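Local coordinates for uncharacterized protein Atu1656/AGR_C_3050 (Agrobacterium tumefaciens, PDB 2OJH), which is of unknown function but belongs to the TolB family and folds as a six-bladed beta-propeller, at residues L56-E61 and A287-F292; G62-L67 and Y99-K104; F153-M158 and R185-N190; S191-Q196 and S207-I212. All coordinates share one frame; numbering follows the deposited sequence.

Contact 1. Residues L56-E61 and A287-F292; sequences LLLNSE and AYVRYF
Leu56 and Leu58 of strand 55-60 meet Ala287 and Val289 of strand 285-291 in two hydrocarbon contacts, and no hydrogen bond passes between the segments. The fork of Leu56 receives the methyl of Ala287: CD2 of Leu56 is 3.6 Å from CB of Ala287, while CD1 of Leu56 lies 4.0 Å from the same CB. Leu56 CG, anti to its own carbonyl carbon and beside the backbone N (chi1 -54°), directs the fork at Ala287. Two residues on, the contact narrows to single branches, Leu58 CD1 against Val289 CG2 at 4.0 Å, the two side chains crossing at a slant. The other branch of Val289, CG1, is anti to the backbone N (chi1 -167°) and sits 3.4 Å above one face of the Tyr291 ring, toward its rim. Tyr291 is held in turn by its hydroxyl, hydrogen-bonded to Phe44 O, so a residue of the last strand reaches the loop before strand 45-49. Ile24 and Trp49 pack on Leu56, and Phe44 packs on Leu58. The propeller is closed here: strand 285-291 pairs with the N-terminal strand 22-28, and the blade so built lies against the blade containing strands 45-49 and 55-60. Since the touching groups are all buried and apolar, the contact between these segments probably owes its stability to close fit and the exclusion of water, while the Tyr291 hydroxyl adds a polar link beside it.

Contact 2. Residues G62-L67 and Y99-K104; sequences GLLYRL and YAISDK
Arg66 and Tyr99 supply the polar part of this contact, and Leu64 with Ile101 the apolar part. Arg66 NE donates to Tyr99 OH over 2.9 Å with an N-H...O angle of 142°, a bent bond whose acceptor stays close to the guanidinium plane. The guanidinium and the phenol ring are turned 40° against each other, and NE comes in near the ring plane, at its edge. An extended run from CG to NE carries the arginine head to this hydroxyl, although the root of the side chain does not face strand 98-103. The other guanidinium nitrogens are engaged as well, NH2 in a salt bridge to Glu76 and NH1 with Ser117 O; Tyr99 OH has a second hydrogen-bond partner in Tyr55 OH. Among the apolar groups, Leu64 CD1 presses on Ile101 CG2 at 3.5 Å, tighter than ordinary carbon contact. The same methyl lies 4.2 Å from Tyr99 CD2, approaching the ring obliquely. Ile101 has CG1 between backbone N and carbonyl carbon (chi1 59°), leaving CG2 as the branch offered to Leu64. The two strands run nearly antiparallel, 9.8 Å apart at the axes, as members of adjacent propeller blades and not of one sheet. With Tyr99 OH, Glu76 and Ser117 O around it, the partly exposed guanidinium has its rotation fixed and its charge balanced at Glu76, and it would probably polarise the Tyr99 hydroxyl.

Contact 3. Residues F153-M158 and R185-N190; sequences FDIYSM and RWIYFN
Ile155 does all the reaching from strand 152-159, placing one branch on Ile187 and the other on Phe189 of strand 186-191. The aromatic contact is a CH-pi interaction: Ile155 CG1 lies over a face of the Phe189 ring, 4.0 Å from its centroid and 25° off the normal, displaced toward the rim on the CD2 side. The plain apolar contacts frame it. Ile155 CD1 touches Phe189 CB at 3.7 Å, so the ethyl arm lies along the root of the ring, and Ile155 CG2 meets Ile187 CG2 at 4.2 Å as the two isoleucines pass in opposite directions. Phe189 CG stands between backbone N and carbonyl carbon (chi1 68°), a setting that helps present a ring face to Ile155 while an edge meets Ile187 O in the ring plane. Pro178 of strand 175-180 packs on both isoleucines; Trp200 and Val202 of strand 198-203 touch Phe189. On the side of strand 152-159 turned from the contact, Asp154 makes a salt bridge with Arg167. The contact thus joins two successive propeller blades through three buried side chains; with no hydrogen bond between the segments, it probably rests on the hydrophobic effect and dispersion, including the CH-pi contact on the Phe189 ring.

Contact 4. Residues S191-Q196 and S207-I212; sequences SSRTGQ and SSVERI
Residues Ser192 to Gly195 form a type I turn, closed by Gly195 N to Ser192 O at 2.8 Å, and the turn stands beside the short strand 209-211. Thr194 at the turn meets Arg211: its methyl CG2 rests over one face of the guanidinium, 3.6 Å from Arg211 NH1 and off toward the rim, the two side chains coming from opposite directions. Arg211 extends fully from CG to NE to arrive there, and its head is held by Thr213 O at NE and by Asp214 and Gln198 at NH2. Arg193, next to Thr194, sends its guanidinium the other way along the strand, where Arg193 NH1 lies 4.2 Å from both Val209 CG1 and Val209 CG2, an oblique, loose approach to the fork. Val209 has two conformers, so that pairing is the less certain one. What sets the Arg193 head is local. The chain bends at chi3 (66°) and brings NE back to Ser191 OG, a bond of 2.8 Å and 168° lying in the guanidinium plane, while Arg193 N gives the same oxygen a weak bond. Asn175 OD1 accepts from Arg193 NH2 and is hydrogen-bonded to Ser191 OG too, and Trp200 takes the cation in a cation-pi contact. The segments lie at the rim of one blade. The turn links strand 186-191 to strand 198-203, and strand 209-211 is the outermost strand, pairing with 198-203, so that Trp200 on this inner strand touches both Arg193 and Arg211, and Val209 packs on Phe189 of strand 186-191.

From the N terminus, residues 56-61 open the long loop that contact 1 closes only at 287-292, so contacts 2, 3 and 4 all nest inside it. Directly after 56-61, residues 62-67 open contact 2, and the two strands pair in one sheet. Contact 2 closes at 99-104, reaching the next blade; contact 3 then opens at 153-158 and closes at 185-190, joining another pair of successive blades. Contact 4 opens immediately at 191 and closes by 212 within the second blade of contact 3, which it touches. Contacts 2, 3 and 4 follow in series and none cross. Contact 1 brings the ends of the propeller ring together, across the chain's centre from contacts 3 and 4.

Contact 1. Residues L56-E61 and A287-F292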
# COMPACT_ATOMS: atom_id res chain seq x y z
N LEU A 56 6.22 8.57 -9.59
CA LEU A 56 5.88 7.94 -8.34
C LEU A 56 5.25 8.94 -7.39
O LEU A 56 5.62 10.12 -7.37
CB LEU A 56 7.12 7.31 -7.66
CG LEU A 56 7.94 6.33 -8.50
CD1 LEU A 56 9.21 5.95 -7.76
CD2 LEU A 56 7.15 5.06 -8.89
N LEU A 57 4.30 8.44 -6.59
CA LEU A 57 3.66 9.24 -5.55
C LEU A 57 4.09 8.73 -4.17
O LEU A 57 3.85 7.55 -3.80
CB LEU A 57 2.13 9.24 -5.72
CG LEU A 57 1.33 10.17 -4.81
CD1 LEU A 57 1.50 11.63 -5.22
CD2 LEU A 57 -0.14 9.74 -4.83
N LEU A 58 4.78 9.60 -3.43
CA LEU A 58 5.33 9.25 -2.11
C LEU A 58 4.79 10.19 -1.03
O LEU A 58 4.41 11.33 -1.31
CB LEU A 58 6.86 9.44 -2.11
CG LEU A 58 7.87 8.48 -2.76
CD1 LEU A 58 8.21 7.26 -1.96
CD2 LEU A 58 7.56 8.15 -4.24
N ASN A 59 4.82 9.75 0.22
CA ASN A 59 4.62 10.72 1.30
C ASN A 59 5.88 10.94 2.13
O ASN A 59 6.74 10.05 2.27
CB ASN A 59 3.43 10.35 2.21
CG ASN A 59 3.60 8.99 2.85
OD1 ASN A 59 3.48 7.98 2.18
ND2 ASN A 59 3.89 8.98 4.13
N SER A 60 5.94 12.13 2.71
CA SER A 60 7.01 12.46 3.63
C SER A 60 6.52 13.52 4.61
O SER A 60 6.10 14.63 4.21
CB SER A 60 8.23 12.96 2.86
OG SER A 60 9.28 13.31 3.75
N GLU A 61 6.60 13.18 5.89
CA GLU A 61 6.28 14.10 6.99
C GLU A 61 4.90 14.73 6.83
O GLU A 61 4.71 15.93 7.05
CB GLU A 61 7.37 15.18 7.12
CG GLU A 61 8.79 14.62 7.25
CD GLU A 61 9.05 13.92 8.58
OE1 GLU A 61 8.30 14.17 9.55
OE2 GLU A 61 10.02 13.12 8.67
N ALA A 287 7.84 -0.19 -7.32
CA ALA A 287 8.60 0.80 -6.57
C ALA A 287 8.58 0.43 -5.07
O ALA A 287 7.63 -0.19 -4.59
CB ALA A 287 8.00 2.23 -6.81
N TYR A 288 9.65 0.80 -4.37
CA TYR A 288 9.81 0.52 -2.94
C TYR A 288 10.85 1.49 -2.35
O TYR A 288 11.59 2.17 -3.10
CB TYR A 288 10.21 -0.95 -2.70
CG TYR A 288 11.57 -1.30 -3.24
CD1 TYR A 288 11.76 -1.57 -4.61
CD2 TYR A 288 12.70 -1.32 -2.39
CE1 TYR A 288 13.04 -1.85 -5.12
CE2 TYR A 288 13.97 -1.59 -2.89
CZ TYR A 288 14.12 -1.88 -4.25
OH TYR A 288 15.36 -2.12 -4.75
N VAL A 289 10.91 1.60 -1.02
CA VAL A 289 11.93 2.42 -0.36
C VAL A 289 12.79 1.54 0.49
O VAL A 289 12.28 0.79 1.31
CB VAL A 289 11.34 3.55 0.53
CG1 VAL A 289 12.44 4.58 0.93
CG2 VAL A 289 10.17 4.28 -0.20
N ARG A 290 14.10 1.64 0.29
CA ARG A 290 15.10 1.00 1.12
C ARG A 290 15.58 2.11 2.06
O ARG A 290 15.71 3.27 1.66
CB ARG A 290 16.24 0.49 0.21
CG ARG A 290 17.52 0.01 0.90
CD ARG A 290 18.67 -0.19 -0.15
NE ARG A 290 18.21 -1.04 -1.24
CZ ARG A 290 18.25 -2.37 -1.23
NH1 ARG A 290 18.77 -3.02 -0.19
NH2 ARG A 290 17.78 -3.06 -2.26
N TYR A 291 15.85 1.76 3.31
CA TYR A 291 16.30 2.75 4.27
C TYR A 291 17.73 2.48 4.70
O TYR A 291 18.27 1.42 4.43
CB TYR A 291 15.36 2.84 5.48
CG TYR A 291 13.98 3.27 5.07
CD1 TYR A 291 13.69 4.62 4.88
CD2 TYR A 291 12.99 2.32 4.83
CE1 TYR A 291 12.44 5.03 4.47
CE2 TYR A 291 11.72 2.71 4.41
CZ TYR A 291 11.46 4.07 4.24
OH TYR A 291 10.24 4.49 3.84
N PHE A 292 18.33 3.47 5.34
CA PHE A 292 19.67 3.32 5.91
C PHE A 292 19.56 3.66 7.39
O PHE A 292 18.81 4.58 7.75
CB PHE A 292 20.65 4.27 5.21
CG PHE A 292 20.64 4.12 3.71
CD1 PHE A 292 21.28 3.04 3.10
CD2 PHE A 292 19.98 5.04 2.92
CE1 PHE A 292 21.25 2.88 1.70
CE2 PHE A 292 19.96 4.90 1.52
CZ PHE A 292 20.59 3.81 0.92

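Contact 2. Residues G62-L67 and Y99-K104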
# COMPACT_ATOMS: atom_id res chain seq x y z
N GLY A 62 3.93 13.90 6.43
CA GLY A 62 2.53 14.30 6.31
C GLY A 62 2.09 14.91 4.99
O GLY A 62 0.89 15.20 4.81
N LEU A 63 3.03 15.11 4.08
CA LEU A 63 2.77 15.72 2.78
C LEU A 63 2.95 14.73 1.65
O LEU A 63 3.69 13.74 1.80
CB LEU A 63 3.68 16.92 2.56
CG LEU A 63 3.49 18.10 3.55
CD1 LEU A 63 4.50 19.19 3.20
CD2 LEU A 63 2.07 18.68 3.51
N LEU A 64 2.29 14.98 0.52
CA LEU A 64 2.44 14.09 -0.64
C LEU A 64 3.33 14.73 -1.70
O LEU A 64 3.24 15.95 -1.93
CB LEU A 64 1.09 13.80 -1.30
CG LEU A 64 0.15 12.74 -0.78
CD1 LEU A 64 -0.96 12.66 -1.82
CD2 LEU A 64 0.87 11.40 -0.68
N TYR A 65 4.13 13.90 -2.38
CA TYR A 65 5.03 14.38 -3.43
C TYR A 65 5.02 13.50 -4.68
O TYR A 65 5.00 12.27 -4.59
CB TYR A 65 6.47 14.41 -2.90
CG TYR A 65 6.70 15.35 -1.75
CD1 TYR A 65 6.46 14.94 -0.44
CD2 TYR A 65 7.20 16.63 -1.96
CE1 TYR A 65 6.68 15.81 0.64
CE2 TYR A 65 7.43 17.49 -0.88
CZ TYR A 65 7.16 17.07 0.41
OH TYR A 65 7.37 17.91 1.48
N ARG A 66 5.09 14.14 -5.85
CA ARG A 66 5.33 13.42 -7.11
C ARG A 66 6.83 13.44 -7.46
O ARG A 66 7.48 14.49 -7.39
CB ARG A 66 4.54 14.05 -8.27
CG ARG A 66 3.03 14.05 -8.08
CD ARG A 66 2.32 14.69 -9.28
NE ARG A 66 1.04 15.28 -8.86
CZ ARG A 66 0.88 16.56 -8.48
NH1 ARG A 66 -0.33 17.01 -8.13
NH2 ARG A 66 1.92 17.39 -8.44
N LEU A 67 7.38 12.28 -7.82
CA LEU A 67 8.76 12.18 -8.30
C LEU A 67 8.75 11.62 -9.72
O LEU A 67 8.38 10.45 -9.91
CB LEU A 67 9.58 11.26 -7.40
CG LEU A 67 10.02 11.74 -6.02
CD1 LEU A 67 8.86 11.97 -5.03
CD2 LEU A 67 10.96 10.68 -5.49
N TYR A 99 -6.49 11.05 -6.48
CA TYR A 99 -5.70 10.49 -5.39
C TYR A 99 -6.60 10.15 -4.21
O TYR A 99 -7.58 10.84 -3.94
CB TYR A 99 -4.64 11.50 -4.93
CG TYR A 99 -3.52 11.82 -5.89
CD1 TYR A 99 -3.26 11.03 -7.02
CD2 TYR A 99 -2.68 12.91 -5.65
CE1 TYR A 99 -2.21 11.34 -7.91
CE2 TYR A 99 -1.63 13.23 -6.53
CZ TYR A 99 -1.40 12.44 -7.65
OH TYR A 99 -0.36 12.75 -8.51
N ALA A 100 -6.26 9.10 -3.50
CA ALA A 100 -6.88 8.81 -2.24
C ALA A 100 -5.81 8.92 -1.17
O ALA A 100 -4.68 8.39 -1.34
CB ALA A 100 -7.48 7.42 -2.27
N ILE A 101 -6.13 9.62 -0.08
CA ILE A 101 -5.16 9.84 1.02
C ILE A 101 -5.82 9.49 2.34
O ILE A 101 -7.05 9.41 2.42
CB ILE A 101 -4.67 11.31 1.07
CG1 ILE A 101 -5.86 12.25 1.27
CG2 ILE A 101 -3.93 11.70 -0.24
CD1 ILE A 101 -5.49 13.79 1.36
N SER A 102 -5.01 9.27 3.37
CA SER A 102 -5.51 8.99 4.68
C SER A 102 -4.86 10.05 5.59
O SER A 102 -3.64 10.06 5.76
CB SER A 102 -5.08 7.58 5.10
OG SER A 102 -5.55 6.62 4.17
N ASP A 103 -5.67 10.94 6.14
CA ASP A 103 -5.16 12.12 6.83
C ASP A 103 -5.80 12.32 8.22
O ASP A 103 -6.95 11.91 8.46
CB ASP A 103 -5.40 13.35 5.96
CG ASP A 103 -5.01 14.62 6.65
OD1 ASP A 103 -3.80 14.95 6.62
OD2 ASP A 103 -5.90 15.30 7.23
N LYS A 104 -5.08 12.97 9.14
CA LYS A 104 -5.61 13.15 10.48
C LYS A 104 -5.78 14.59 10.97
O LYS A 104 -5.96 14.80 12.16
CB LYS A 104 -4.84 12.30 11.50
CG LYS A 104 -3.42 12.69 11.73
CD LYS A 104 -2.66 11.58 12.52
CE LYS A 104 -2.64 11.89 14.02
NZ LYS A 104 -1.63 11.02 14.74

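Contact 3. Residues F153-M158 and R185-N190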
# COMPACT_ATOMS: atom_id res chain seq x y z
N PHE A 153 -9.88 -4.79 13.87
CA PHE A 153 -9.20 -4.39 12.65
C PHE A 153 -9.81 -5.19 11.50
O PHE A 153 -9.58 -6.40 11.41
CB PHE A 153 -7.70 -4.75 12.72
CG PHE A 153 -6.91 -3.96 13.73
CD1 PHE A 153 -7.16 -4.09 15.10
CD2 PHE A 153 -5.87 -3.15 13.31
CE1 PHE A 153 -6.40 -3.39 16.03
CE2 PHE A 153 -5.09 -2.45 14.25
CZ PHE A 153 -5.37 -2.55 15.60
N ASP A 154 -10.58 -4.54 10.63
CA ASP A 154 -11.20 -5.28 9.54
C ASP A 154 -10.98 -4.69 8.17
O ASP A 154 -10.64 -3.48 8.03
CB ASP A 154 -12.72 -5.41 9.75
CG ASP A 154 -13.09 -6.51 10.73
OD1 ASP A 154 -12.55 -7.64 10.62
OD2 ASP A 154 -13.91 -6.21 11.61
N ILE A 155 -11.25 -5.52 7.17
CA ILE A 155 -11.21 -5.10 5.78
C ILE A 155 -12.59 -4.60 5.42
O ILE A 155 -13.60 -5.27 5.68
CB ILE A 155 -10.82 -6.30 4.86
CG1 ILE A 155 -9.51 -6.97 5.37
CG2 ILE A 155 -10.75 -5.86 3.38
CD1 ILE A 155 -8.29 -6.03 5.54
N TYR A 156 -12.62 -3.41 4.81
CA TYR A 156 -13.87 -2.79 4.38
C TYR A 156 -13.70 -2.43 2.92
O TYR A 156 -12.57 -2.30 2.42
CB TYR A 156 -14.15 -1.49 5.16
CG TYR A 156 -14.54 -1.72 6.58
CD1 TYR A 156 -15.88 -1.84 6.94
CD2 TYR A 156 -13.56 -1.87 7.58
CE1 TYR A 156 -16.24 -2.13 8.27
CE2 TYR A 156 -13.92 -2.16 8.89
CZ TYR A 156 -15.25 -2.28 9.23
OH TYR A 156 -15.61 -2.53 10.52
N SER A 157 -14.82 -2.21 2.23
CA SER A 157 -14.77 -1.57 0.94
C SER A 157 -15.85 -0.50 0.89
O SER A 157 -16.82 -0.54 1.66
CB SER A 157 -14.94 -2.59 -0.18
OG SER A 157 -16.21 -3.19 -0.12
N MSE A 158 -15.68 0.48 0.02
CA MSE A 158 -16.69 1.51 -0.12
C MSE A 158 -16.93 1.74 -1.58
O MSE A 158 -16.00 1.73 -2.38
CB MSE A 158 -16.26 2.81 0.58
CG MSE A 158 -17.14 4.03 0.23
SE MSE A 158 -16.84 5.48 1.48
CE MSE A 158 -17.29 4.61 3.15
N ARG A 185 -11.84 -9.91 -8.57
CA ARG A 185 -12.59 -10.94 -7.86
C ARG A 185 -12.16 -11.07 -6.40
O ARG A 185 -12.95 -11.53 -5.55
CB ARG A 185 -12.46 -12.30 -8.57
CG ARG A 185 -13.10 -12.36 -9.98
CD ARG A 185 -13.42 -13.81 -10.45
NE ARG A 185 -12.47 -14.83 -9.95
CZ ARG A 185 -12.79 -15.82 -9.10
NH1 ARG A 185 -11.86 -16.69 -8.71
NH2 ARG A 185 -14.03 -15.95 -8.64
N TRP A 186 -10.93 -10.67 -6.11
CA TRP A 186 -10.35 -10.87 -4.77
C TRP A 186 -9.74 -9.60 -4.21
O TRP A 186 -9.26 -8.73 -4.96
CB TRP A 186 -9.25 -11.94 -4.82
CG TRP A 186 -9.71 -13.31 -5.19
CD1 TRP A 186 -9.67 -13.87 -6.44
CD2 TRP A 186 -10.23 -14.31 -4.31
NE1 TRP A 186 -10.16 -15.16 -6.39
CE2 TRP A 186 -10.51 -15.46 -5.09
CE3 TRP A 186 -10.50 -14.36 -2.93
CZ2 TRP A 186 -11.03 -16.63 -4.55
CZ3 TRP A 186 -11.03 -15.52 -2.39
CH2 TRP A 186 -11.28 -16.65 -3.20
N ILE A 187 -9.70 -9.53 -2.88
CA ILE A 187 -8.91 -8.54 -2.16
C ILE A 187 -7.91 -9.35 -1.32
O ILE A 187 -8.34 -10.19 -0.54
CB ILE A 187 -9.80 -7.65 -1.27
CG1 ILE A 187 -10.63 -6.66 -2.14
CG2 ILE A 187 -8.95 -6.89 -0.23
CD1 ILE A 187 -11.87 -6.14 -1.44
N TYR A 188 -6.61 -9.11 -1.49
CA TYR A 188 -5.57 -9.77 -0.69
C TYR A 188 -5.28 -8.85 0.49
O TYR A 188 -5.36 -7.59 0.38
CB TYR A 188 -4.28 -9.96 -1.51
CG TYR A 188 -4.34 -11.09 -2.54
CD1 TYR A 188 -5.18 -11.02 -3.66
CD2 TYR A 188 -3.56 -12.25 -2.37
CE1 TYR A 188 -5.24 -12.11 -4.58
CE2 TYR A 188 -3.61 -13.30 -3.29
CZ TYR A 188 -4.44 -13.22 -4.38
OH TYR A 188 -4.46 -14.27 -5.25
N PHE A 189 -4.99 -9.46 1.64
CA PHE A 189 -4.79 -8.71 2.88
C PHE A 189 -3.98 -9.60 3.83
O PHE A 189 -3.64 -10.74 3.46
CB PHE A 189 -6.15 -8.27 3.48
CG PHE A 189 -7.00 -9.42 3.99
CD1 PHE A 189 -7.80 -10.18 3.11
CD2 PHE A 189 -7.00 -9.75 5.34
CE1 PHE A 189 -8.56 -11.24 3.57
CE2 PHE A 189 -7.77 -10.83 5.82
CZ PHE A 189 -8.55 -11.58 4.93
N ASN A 190 -3.62 -9.08 5.01
CA ASN A 190 -3.00 -9.98 6.01
C ASN A 190 -3.83 -10.11 7.28
O ASN A 190 -4.60 -9.22 7.63
CB ASN A 190 -1.51 -9.63 6.31
CG ASN A 190 -1.31 -8.23 6.91
OD1 ASN A 190 -2.16 -7.34 6.82
ND2 ASN A 190 -0.14 -8.03 7.46

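Contact 4. Residues S191-Q196 and S207-I212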
# COMPACT_ATOMS: atom_id res chain seq x y z
N SER A 191 -3.69 -11.23 7.98
CA SER A 191 -4.50 -11.43 9.14
C SER A 191 -3.66 -12.14 10.19
O SER A 191 -2.81 -12.99 9.84
CB SER A 191 -5.72 -12.28 8.76
OG SER A 191 -6.56 -12.51 9.87
N SER A 192 -3.88 -11.79 11.45
CA SER A 192 -3.15 -12.42 12.55
C SER A 192 -3.89 -13.62 13.11
O SER A 192 -3.46 -14.20 14.12
CB SER A 192 -2.97 -11.43 13.71
OG SER A 192 -4.24 -11.03 14.22
N ARG A 193 -4.98 -14.02 12.46
CA ARG A 193 -5.84 -15.06 13.01
C ARG A 193 -5.12 -16.38 13.34
O ARG A 193 -5.58 -17.14 14.20
CB ARG A 193 -7.11 -15.29 12.15
CG ARG A 193 -6.94 -16.07 10.85
CD ARG A 193 -8.18 -15.97 9.96
NE ARG A 193 -8.39 -14.60 9.46
CZ ARG A 193 -9.40 -14.22 8.68
NH1 ARG A 193 -10.33 -15.10 8.29
NH2 ARG A 193 -9.49 -12.95 8.28
N THR A 194 -3.99 -16.64 12.70
CA THR A 194 -3.28 -17.90 12.97
C THR A 194 -2.12 -17.74 13.95
O THR A 194 -1.40 -18.70 14.22
CB THR A 194 -2.71 -18.54 11.69
OG1 THR A 194 -1.89 -17.59 11.00
CG2 THR A 194 -3.84 -19.04 10.76
N GLY A 195 -1.89 -16.53 14.44
CA GLY A 195 -0.78 -16.39 15.40
C GLY A 195 0.24 -15.38 14.96
O GLY A 195 0.78 -14.63 15.79
N GLN A 196 0.50 -15.32 13.66
CA GLN A 196 1.35 -14.28 13.11
C GLN A 196 0.66 -13.71 11.89
O GLN A 196 -0.34 -14.28 11.40
CB GLN A 196 2.76 -14.80 12.80
CG GLN A 196 2.82 -15.91 11.77
CD GLN A 196 4.03 -16.84 11.94
OE1 GLN A 196 4.28 -17.37 13.03
NE2 GLN A 196 4.76 -17.04 10.86
N SER A 207 -17.80 -13.36 0.44
CA SER A 207 -18.54 -14.61 0.65
C SER A 207 -17.65 -15.80 0.96
O SER A 207 -18.10 -16.82 1.52
CB SER A 207 -19.42 -14.92 -0.56
OG SER A 207 -18.62 -15.14 -1.71
N SER A 208 -16.39 -15.68 0.56
CA SER A 208 -15.39 -16.65 0.94
C SER A 208 -14.07 -15.94 1.19
O SER A 208 -13.83 -14.83 0.71
CB SER A 208 -15.24 -17.77 -0.10
OG SER A 208 -14.37 -17.42 -1.15
N VAL A 209 -13.23 -16.61 1.98
CA VAL A 209 -11.92 -16.14 2.41
C VAL A 209 -11.01 -17.37 2.48
O VAL A 209 -11.49 -18.48 2.73
CB VAL A 209 -12.01 -15.41 3.80
CG1 VAL A 209 -12.45 -16.38 4.91
CG2 VAL A 209 -10.69 -14.71 4.17
N GLU A 210 -9.72 -17.19 2.23
CA GLU A 210 -8.76 -18.32 2.24
C GLU A 210 -7.31 -17.89 2.49
O GLU A 210 -6.93 -16.76 2.19
CB GLU A 210 -8.87 -19.15 0.96
CG GLU A 210 -8.70 -18.34 -0.29
CD GLU A 210 -9.05 -19.13 -1.56
OE1 GLU A 210 -10.06 -19.87 -1.59
OE2 GLU A 210 -8.31 -18.99 -2.54
N ARG A 211 -6.53 -18.80 3.05
CA ARG A 211 -5.17 -18.50 3.45
C ARG A 211 -4.25 -18.62 2.24
O ARG A 211 -4.35 -19.59 1.47
CB ARG A 211 -4.71 -19.45 4.55
CG ARG A 211 -3.44 -19.03 5.25
CD ARG A 211 -3.11 -20.01 6.33
NE ARG A 211 -1.85 -19.71 6.99
CZ ARG A 211 -1.39 -20.38 8.05
NH1 ARG A 211 -2.10 -21.37 8.59
NH2 ARG A 211 -0.21 -20.05 8.58
N ILE A 212 -3.34 -17.65 2.09
CA ILE A 212 -2.40 -17.64 0.97
C ILE A 212 -0.94 -17.88 1.35
O ILE A 212 -0.23 -18.55 0.59
CB ILE A 212 -2.51 -16.34 0.16
CG1 ILE A 212 -3.93 -16.21 -0.43
CG2 ILE A 212 -1.37 -16.26 -0.88
CD1 ILE A 212 -4.31 -17.21 -1.51